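Uncharacterized protein (Yersinia pestis, PDB 4RGI) is of unknown function but forms a small KTSC domain, an alpha-beta sandwich of one antiparallel sheet and two helices. Local coordinates at residues R24-Q29 with G61-K66. Numbering follows the deposited sequence.
Sequences RMLEIQ and GVIKGK
Leu-26 and Ile-63 touch through branched aliphatic ends, tip to tip, and neither segment brings a flat group into the contact; the rings lie around it, Phe-49 of helix 43-51 touching both Leu-26 and Ile-28, and Phe-58 touching Ile-63. CD2 of Leu-26 sits against both arms of Ile-63, 4.1 Å from its CD1 and 4.2 Å from its CG2. Beside them, CD1 of Ile-28 comes within 4.4 Å of Ile-63 CG2, so this one isoleucine spans two residues of the same strand face. With CG anti to the backbone N (chi1 178°), Leu-26 extends its branch from strand 25-30 toward helix 55-63. In Ile-63 a chi2 of -61° folds CD1 back beside CG2, so both methyls meet Leu-26 CD2. The chain then turns away: Lys-66 N binds Ile-63 O at 2.9 Å, and Lys-66 NZ makes a weak 3.5 Å bond to Gly-61 O. Glu-27, on the other face of the strand, sends its carboxylate to Arg-6 and Gln-37. Three buried aliphatic residues with no hydrogen bond between the segments imply a purely apolar join, part of the core where the helices of this alpha-beta sandwich pack on its antiparallel sheet.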
loop_
_atom_site.group_PDB
_atom_site.type_symbol
_atom_site.label_atom_id
_atom_site.label_comp_id
_atom_site.label_asym_id
_atom_site.label_seq_id
_atom_site.Cartn_x
_atom_site.Cartn_y
_atom_site.Cartn_z
ATOM N N ARG A 24 2.783 10.477 5.888
ATOM C CA ARG A 24 1.517 9.957 5.361
ATOM C C ARG A 24 1.726 9.232 4.038
ATOM O O ARG A 24 0.993 9.439 3.068
ATOM C CB ARG A 24 0.498 11.076 5.180
ATOM C CG ARG A 24 0.435 12.073 6.328
ATOM C CD ARG A 24 0.007 11.485 7.653
ATOM N NE ARG A 24 -0.500 12.525 8.557
ATOM C CZ ARG A 24 0.253 13.440 9.171
ATOM N NH1 ARG A 24 1.567 13.463 8.995
ATOM N NH2 ARG A 24 -0.310 14.343 9.966
HETATM N N MSE A 25 2.720 8.354 4.029
HETATM C CA MSE A 25 3.115 7.660 2.813
HETATM C C MSE A 25 2.895 6.165 2.923
HETATM O O MSE A 25 3.245 5.565 3.938
HETATM C CB MSE A 25 4.574 7.968 2.515
HETATM C CG MSE A 25 5.105 7.401 1.214
HETATM SE SE MSE A 25 6.794 8.270 0.849
HETATM C CE MSE A 25 7.903 7.334 2.159
ATOM N N LEU A 26 2.289 5.575 1.891
ATOM C CA LEU A 26 1.986 4.157 1.859
ATOM C C LEU A 26 2.878 3.501 0.824
ATOM O O LEU A 26 2.973 3.999 -0.282
ATOM C CB LEU A 26 0.524 3.942 1.490
ATOM C CG LEU A 26 0.030 2.514 1.359
ATOM C CD1 LEU A 26 -0.159 1.887 2.734
ATOM C CD2 LEU A 26 -1.265 2.558 0.623
ATOM N N GLU A 27 3.536 2.396 1.171
ATOM C CA GLU A 27 4.413 1.735 0.210
ATOM C C GLU A 27 3.888 0.337 -0.066
ATOM O O GLU A 27 3.637 -0.433 0.859
ATOM C CB GLU A 27 5.850 1.691 0.729
ATOM C CG GLU A 27 6.885 1.346 -0.321
ATOM C CD GLU A 27 8.308 1.586 0.185
ATOM O OE1 GLU A 27 8.779 2.740 0.145
ATOM O OE2 GLU A 27 8.929 0.621 0.654
ATOM N N ILE A 28 3.705 0.022 -1.341
ATOM C CA ILE A 28 3.140 -1.263 -1.722
ATOM C C ILE A 28 4.118 -1.984 -2.640
ATOM O O ILE A 28 4.499 -1.446 -3.667
ATOM C CB ILE A 28 1.806 -1.115 -2.458
ATOM C CG1 ILE A 28 0.819 -0.287 -1.628
ATOM C CG2 ILE A 28 1.231 -2.510 -2.757
ATOM C CD1 ILE A 28 -0.534 -0.134 -2.290
ATOM N N GLN A 29 4.529 -3.187 -2.263
ATOM C CA GLN A 29 5.334 -3.995 -3.163
ATOM C C GLN A 29 4.447 -5.028 -3.867
ATOM O O GLN A 29 3.864 -5.891 -3.221
ATOM C CB GLN A 29 6.457 -4.669 -2.389
ATOM C CG GLN A 29 7.259 -5.655 -3.206
ATOM C CD GLN A 29 8.323 -6.319 -2.385
ATOM O OE1 GLN A 29 8.147 -6.566 -1.190
ATOM N NE2 GLN A 29 9.449 -6.623 -3.024
ATOM N N GLY A 61 -10.222 -0.757 -4.880
ATOM C CA GLY A 61 -11.368 0.072 -4.550
ATOM C C GLY A 61 -11.062 1.367 -3.824
ATOM O O GLY A 61 -11.833 2.337 -3.912
ATOM N N VAL A 62 -9.940 1.402 -3.107
ATOM C CA VAL A 62 -9.678 2.508 -2.199
ATOM C C VAL A 62 -8.403 3.279 -2.512
ATOM O O VAL A 62 -8.332 4.484 -2.276
ATOM C CB VAL A 62 -9.615 1.994 -0.751
ATOM C CG1 VAL A 62 -9.404 3.125 0.228
ATOM C CG2 VAL A 62 -10.888 1.235 -0.426
ATOM N N ILE A 63 -7.398 2.586 -3.037
ATOM C CA ILE A 63 -6.083 3.210 -3.200
ATOM C C ILE A 63 -5.792 3.568 -4.656
ATOM O O ILE A 63 -5.392 4.692 -4.960
ATOM C CB ILE A 63 -4.944 2.290 -2.683
ATOM C CG1 ILE A 63 -5.189 1.860 -1.236
ATOM C CG2 ILE A 63 -3.582 2.983 -2.836
ATOM C CD1 ILE A 63 -5.254 3.020 -0.282
ATOM N N LYS A 64 -6.001 2.606 -5.549
ATOM C CA LYS A 64 -5.566 2.736 -6.935
ATOM C C LYS A 64 -6.183 3.967 -7.569
ATOM O O LYS A 64 -7.394 4.129 -7.561
ATOM C CB LYS A 64 -5.942 1.477 -7.743
ATOM C CG LYS A 64 -5.472 1.514 -9.198
ATOM C CD LYS A 64 -6.284 0.567 -10.062
ATOM C CE LYS A 64 -5.822 -0.836 -9.872
ATOM N NZ LYS A 64 -6.565 -1.794 -10.748
ATOM N N GLY A 65 -5.337 4.863 -8.060
ATOM C CA GLY A 65 -5.798 6.041 -8.759
ATOM C C GLY A 65 -6.433 7.097 -7.892
ATOM O O GLY A 65 -6.930 8.097 -8.400
ATOM N N LYS A 66 -6.429 6.880 -6.582
ATOM C CA LYS A 66 -7.039 7.832 -5.663
ATOM C C LYS A 66 -5.995 8.630 -4.887
ATOM O O LYS A 66 -6.318 9.600 -4.206
ATOM C CB LYS A 66 -7.982 7.108 -4.703
ATOM C CG LYS A 66 -9.137 6.454 -5.460
ATOM C CD LYS A 66 -10.422 6.464 -4.692
ATOM C CE LYS A 66 -11.586 6.169 -5.629
ATOM N NZ LYS A 66 -11.407 4.860 -6.296
#